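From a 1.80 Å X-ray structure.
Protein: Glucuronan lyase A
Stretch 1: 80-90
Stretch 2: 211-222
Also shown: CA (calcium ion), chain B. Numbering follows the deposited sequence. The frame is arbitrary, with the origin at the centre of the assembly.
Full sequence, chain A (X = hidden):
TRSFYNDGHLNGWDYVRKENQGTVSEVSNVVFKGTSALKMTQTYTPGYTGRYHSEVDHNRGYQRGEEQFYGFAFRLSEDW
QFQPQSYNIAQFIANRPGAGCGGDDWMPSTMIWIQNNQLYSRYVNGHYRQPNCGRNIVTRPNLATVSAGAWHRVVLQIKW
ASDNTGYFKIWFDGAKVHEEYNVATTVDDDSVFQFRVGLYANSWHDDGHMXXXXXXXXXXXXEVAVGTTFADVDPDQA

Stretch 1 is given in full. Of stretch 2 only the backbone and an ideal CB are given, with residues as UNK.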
# COMPACT_ATOMS: atom_id res chain seq x y z
N TRP A 80 2.38 -14.54 12.52
CA TRP A 80 1.28 -13.63 12.21
C TRP A 80 -0.03 -14.26 12.64
O TRP A 80 -0.28 -15.43 12.33
CB TRP A 80 1.22 -13.30 10.70
CG TRP A 80 0.16 -12.28 10.32
CD1 TRP A 80 -1.12 -12.53 9.91
CD2 TRP A 80 0.33 -10.85 10.27
NE1 TRP A 80 -1.78 -11.34 9.64
CE2 TRP A 80 -0.91 -10.30 9.83
CE3 TRP A 80 1.40 -9.98 10.55
CZ2 TRP A 80 -1.11 -8.91 9.67
CZ3 TRP A 80 1.21 -8.60 10.37
CH2 TRP A 80 -0.05 -8.08 9.95
N GLN A 81 -0.84 -13.50 13.36
CA GLN A 81 -2.12 -14.00 13.86
C GLN A 81 -3.18 -13.48 12.92
O GLN A 81 -3.58 -12.31 12.97
CB GLN A 81 -2.33 -13.52 15.32
CG GLN A 81 -3.45 -14.25 16.05
CD GLN A 81 -3.69 -13.67 17.42
OE1 GLN A 81 -4.62 -12.87 17.62
NE2 GLN A 81 -2.83 -13.99 18.36
N PHE A 82 -3.66 -14.35 12.03
CA PHE A 82 -4.62 -13.94 11.03
C PHE A 82 -5.93 -13.58 11.74
O PHE A 82 -6.40 -14.36 12.62
CB PHE A 82 -4.79 -15.05 9.97
CG PHE A 82 -3.57 -15.27 9.12
CD1 PHE A 82 -3.34 -14.47 7.99
CD2 PHE A 82 -2.63 -16.24 9.45
CE1 PHE A 82 -2.21 -14.65 7.21
CE2 PHE A 82 -1.51 -16.44 8.67
CZ PHE A 82 -1.28 -15.62 7.54
N GLN A 83 -6.49 -12.43 11.36
CA GLN A 83 -7.71 -11.85 11.93
C GLN A 83 -8.49 -11.12 10.84
O GLN A 83 -7.89 -10.69 9.82
CB GLN A 83 -7.39 -10.89 13.10
CG GLN A 83 -6.75 -11.55 14.30
CD GLN A 83 -7.70 -12.49 15.05
OE1 GLN A 83 -8.87 -12.62 14.71
NE2 GLN A 83 -7.18 -13.14 16.08
N PRO A 84 -9.83 -11.03 11.00
CA PRO A 84 -10.72 -10.39 10.04
C PRO A 84 -10.55 -8.89 9.85
O PRO A 84 -11.09 -8.33 8.90
CB PRO A 84 -12.13 -10.66 10.62
CG PRO A 84 -11.93 -11.17 12.01
CD PRO A 84 -10.56 -11.69 12.11
N GLN A 85 -9.85 -8.22 10.77
CA GLN A 85 -9.58 -6.78 10.62
C GLN A 85 -8.61 -6.56 9.46
O GLN A 85 -7.97 -7.50 9.00
CB GLN A 85 -9.01 -6.18 11.90
CG GLN A 85 -10.05 -6.01 13.02
CD GLN A 85 -9.50 -5.31 14.24
OE1 GLN A 85 -8.48 -5.71 14.80
NE2 GLN A 85 -10.23 -4.31 14.72
N SER A 86 -8.55 -5.32 8.97
CA SER A 86 -7.55 -4.93 7.97
C SER A 86 -6.23 -4.57 8.62
O SER A 86 -6.21 -3.82 9.59
CB SER A 86 -8.04 -3.72 7.18
OG SER A 86 -6.95 -3.08 6.50
N TYR A 87 -5.14 -5.08 8.06
CA TYR A 87 -3.78 -4.54 8.27
C TYR A 87 -3.31 -4.11 6.89
O TYR A 87 -3.15 -4.94 6.00
CB TYR A 87 -2.84 -5.56 8.92
CG TYR A 87 -3.27 -5.91 10.33
CD1 TYR A 87 -2.84 -5.14 11.41
CD2 TYR A 87 -4.16 -6.98 10.56
CE1 TYR A 87 -3.26 -5.44 12.71
CE2 TYR A 87 -4.59 -7.29 11.87
CZ TYR A 87 -4.13 -6.50 12.93
OH TYR A 87 -4.52 -6.74 14.23
N ASN A 88 -3.17 -2.80 6.70
CA ASN A 88 -2.86 -2.26 5.39
C ASN A 88 -1.35 -2.37 5.20
O ASN A 88 -0.58 -2.18 6.15
CB ASN A 88 -3.30 -0.80 5.32
CG ASN A 88 -3.46 -0.32 3.88
OD1 ASN A 88 -4.49 -0.59 3.23
ND2 ASN A 88 -2.45 0.38 3.38
N ILE A 89 -0.93 -2.72 3.98
CA ILE A 89 0.50 -2.90 3.72
C ILE A 89 1.11 -1.91 2.69
O ILE A 89 2.34 -1.79 2.62
CB ILE A 89 0.89 -4.36 3.36
CG1 ILE A 89 0.18 -4.83 2.06
CG2 ILE A 89 0.58 -5.34 4.55
CD1 ILE A 89 0.71 -6.23 1.57
N ALA A 90 0.26 -1.26 1.88
CA ALA A 90 0.72 -0.23 0.90
C ALA A 90 -0.44 0.66 0.53
O ALA A 90 -1.63 0.23 0.60
CB ALA A 90 1.28 -0.89 -0.37
N UNK A 211 -9.12 -6.88 17.36
CA UNK A 211 -9.58 -8.28 17.37
C UNK A 211 -8.37 -9.20 17.56
O UNK A 211 -7.37 -9.08 16.85
CB UNK A 211 -10.32 -8.63 16.08
N UNK A 212 -8.48 -10.14 18.50
CA UNK A 212 -7.39 -11.07 18.76
C UNK A 212 -6.39 -10.59 19.79
O UNK A 212 -6.68 -9.64 20.54
CB UNK A 212 -6.65 -11.37 17.45
N UNK A 213 -5.24 -11.25 19.85
CA UNK A 213 -4.29 -11.06 20.94
C UNK A 213 -2.89 -10.67 20.49
O UNK A 213 -1.98 -10.57 21.30
CB UNK A 213 -4.21 -12.34 21.77
N UNK A 214 -2.71 -10.40 19.19
CA UNK A 214 -1.38 -10.03 18.73
C UNK A 214 -1.34 -8.50 18.52
O UNK A 214 -1.52 -7.99 17.39
CB UNK A 214 -1.02 -10.78 17.44
N UNK A 215 -1.12 -7.78 19.62
CA UNK A 215 -1.06 -6.32 19.59
C UNK A 215 0.27 -5.79 19.08
O UNK A 215 0.40 -4.59 18.82
CB UNK A 215 -1.33 -5.76 20.99
N UNK A 216 1.25 -6.67 18.93
CA UNK A 216 2.53 -6.30 18.34
C UNK A 216 2.64 -6.96 16.97
O UNK A 216 2.79 -8.19 16.87
CB UNK A 216 3.70 -6.71 19.24
N UNK A 217 2.60 -6.14 15.94
CA UNK A 217 2.51 -6.64 14.56
C UNK A 217 3.77 -6.28 13.80
O UNK A 217 4.25 -5.17 13.93
CB UNK A 217 1.28 -6.07 13.85
N UNK A 218 4.28 -7.21 13.00
CA UNK A 218 5.54 -7.00 12.25
C UNK A 218 5.43 -7.40 10.78
O UNK A 218 4.96 -8.51 10.47
CB UNK A 218 6.67 -7.79 12.90
N UNK A 219 5.89 -6.52 9.89
CA UNK A 219 5.89 -6.78 8.44
C UNK A 219 7.23 -6.25 7.90
O UNK A 219 7.65 -5.15 8.31
CB UNK A 219 4.70 -6.12 7.74
N UNK A 220 7.90 -7.03 7.06
CA UNK A 220 9.16 -6.64 6.43
C UNK A 220 8.91 -6.26 4.97
O UNK A 220 7.94 -6.76 4.37
CB UNK A 220 10.19 -7.77 6.52
N UNK A 221 9.76 -5.38 4.42
CA UNK A 221 9.65 -4.95 3.03
C UNK A 221 11.02 -4.93 2.39
O UNK A 221 12.04 -4.71 3.08
CB UNK A 221 8.99 -3.57 2.93
N UNK A 222 11.05 -5.05 1.08
CA UNK A 222 12.30 -4.97 0.34
C UNK A 222 12.01 -4.74 -1.13
O UNK A 222 10.89 -4.96 -1.59
CB UNK A 222 13.13 -6.24 0.53
CA CA B . 17.38 -5.78 0.02

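At position 211 the CA-to-CB bond points toward stretch 1, and the ideal CB lies 3.7 Å from Gln85 OE1. A small or medium side chain, polar or branched, would suit this space. The residue is Thr211: its CG2 packs 3.5 Å from Gln83 OE1, while its backbone N donates to Gln85 OE1 (2.9 Å). Water 1 extends the link, donating to Thr211 O and Gln85 OE1 and accepting from Tyr87 OH.

Position 212 is far more restricted. An ideal CB would sit 2.3 Å from Gln83 NE2 and 2.5 Å from Gln81 OE1, both clashes, and at phi/psi of 90/-165 it would also be jammed against the carbonyl O of position 211. Only glycine fits, and Gly212 lets its CA approach Gln83 NE2 to 3.4 Å.

At 213 the CB points sideways, 4.0 Å from Gln81 NE2, a donor that favours a short side chain carrying an acceptor, such as Ser, Thr, Asn or Asp. Thr213 is found. Gln81 NE2 donates to Thr213 OG1 (3.0 Å) and Thr213 N donates to Gln81 OE1 (2.8 Å), so the Gln81 amide is held at both ends; its OE1 also accepts from Gln83 NE2.

The CB of 214 points toward stretch 1, 3.7 Å from Gln81 CB, with the backbone NH of Gln81 farther along. A long side chain ending in an acceptor, Gln or Glu, could reach it. Gln214, extended, does so: Gln81 N donates to Gln214 OE1 at 3.0 Å.

Position 215 points away with room for a CB, so many residues would serve; it is Gly215. The ideal CB of 216 likewise meets nothing; it is Phe216.

At 217 the CB points toward stretch 1, 4.3 Å from Trp80 CZ3 and 4.7 Å from Tyr87 CE1. Two aromatic rings and the carbonyl of Gln81 favour a long, cationic donor, Arg or Lys. Arg217 uses all three. NH1 and NH2 donate to Gln81 O (2.8 and 2.9 Å), the guanidinium stacks on Tyr87 with planes at 23°, and CZ lies 4.6 Å from the centroid of the Trp80 six-membered ring, over its face. NE donates to Gln214 O (2.9 Å).

Position 218 points sideways into open space, tolerating many side chains. For Gln218, the contact is through its backbone O, 3.8 Å from Trp80 CZ3 at the ring edge.

At 219 the CB faces Trp80 CZ3 (5.0 Å) and Ile89 CG2 (5.3 Å), a site for Val, Ile or Leu. Val219 packs CG2 3.6 Å from Trp80 CZ3.

Position 220 is out of reach and unconstrained here; it is Trp220. Position 221 points toward stretch 1 across a gap, where a long side chain with a donor could reach Ile89 O. Tyr221 OH donates a hydrogen bond to Ile89 O at 2.6 Å. Position 222 lies near the calcium ion, favouring Asp or Glu; Asp222 binds it through OD1 (2.4 Å) and OD2 (2.6 Å).

Stretch 2 (211-222) TGTQGFRQVWYD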
# COMPACT_ATOMS: atom_id res chain seq x y z
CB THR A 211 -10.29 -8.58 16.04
OG1 THR A 211 -11.33 -7.62 15.85
CG2 THR A 211 -10.87 -9.99 15.95
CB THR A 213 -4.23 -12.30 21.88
OG1 THR A 213 -3.88 -13.46 21.12
CG2 THR A 213 -5.58 -12.52 22.54
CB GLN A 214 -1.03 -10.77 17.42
CG GLN A 214 0.43 -10.59 17.01
CD GLN A 214 0.74 -11.47 15.82
OE1 GLN A 214 0.43 -11.12 14.69
NE2 GLN A 214 1.33 -12.63 16.07
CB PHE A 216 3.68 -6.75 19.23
CG PHE A 216 5.05 -6.43 18.69
CD1 PHE A 216 5.42 -5.10 18.45
CD2 PHE A 216 5.99 -7.45 18.46
CE1 PHE A 216 6.72 -4.77 17.98
CE2 PHE A 216 7.26 -7.14 17.98
CZ PHE A 216 7.61 -5.79 17.72
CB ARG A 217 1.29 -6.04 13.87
CG ARG A 217 -0.08 -6.49 14.46
CD ARG A 217 -0.43 -7.87 13.87
NE ARG A 217 -1.61 -8.46 14.51
CZ ARG A 217 -2.31 -9.47 14.00
NH1 ARG A 217 -1.96 -9.99 12.80
NH2 ARG A 217 -3.38 -9.94 14.66
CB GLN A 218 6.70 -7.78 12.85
CG GLN A 218 6.83 -7.68 14.39
CD GLN A 218 7.86 -8.61 14.90
OE1 GLN A 218 7.55 -9.70 15.39
NE2 GLN A 218 9.10 -8.20 14.77
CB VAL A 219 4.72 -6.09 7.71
CG1 VAL A 219 4.79 -6.45 6.16
CG2 VAL A 219 3.36 -6.51 8.32
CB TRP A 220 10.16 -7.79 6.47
CG TRP A 220 10.69 -8.11 7.84
CD1 TRP A 220 11.94 -7.82 8.33
CD2 TRP A 220 9.99 -8.74 8.90
NE1 TRP A 220 12.07 -8.28 9.65
CE2 TRP A 220 10.87 -8.84 10.01
CE3 TRP A 220 8.69 -9.24 9.03
CZ2 TRP A 220 10.49 -9.41 11.21
CZ3 TRP A 220 8.32 -9.84 10.24
CH2 TRP A 220 9.21 -9.91 11.31
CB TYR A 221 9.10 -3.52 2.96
CG TYR A 221 7.66 -3.41 3.36
CD1 TYR A 221 6.65 -3.44 2.39
CD2 TYR A 221 7.30 -3.30 4.69
CE1 TYR A 221 5.27 -3.34 2.75
CE2 TYR A 221 5.93 -3.21 5.08
CZ TYR A 221 4.95 -3.22 4.10
OH TYR A 221 3.65 -3.07 4.52
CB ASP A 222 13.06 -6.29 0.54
CG ASP A 222 14.57 -6.16 0.28
OD1 ASP A 222 15.05 -5.07 -0.14
OD2 ASP A 222 15.25 -7.18 0.50
O HOH W 1 -6.84 -7.89 14.51
O HOH W 2 19.69 -4.88 0.20
O HOH W 3 17.41 -5.66 -2.39
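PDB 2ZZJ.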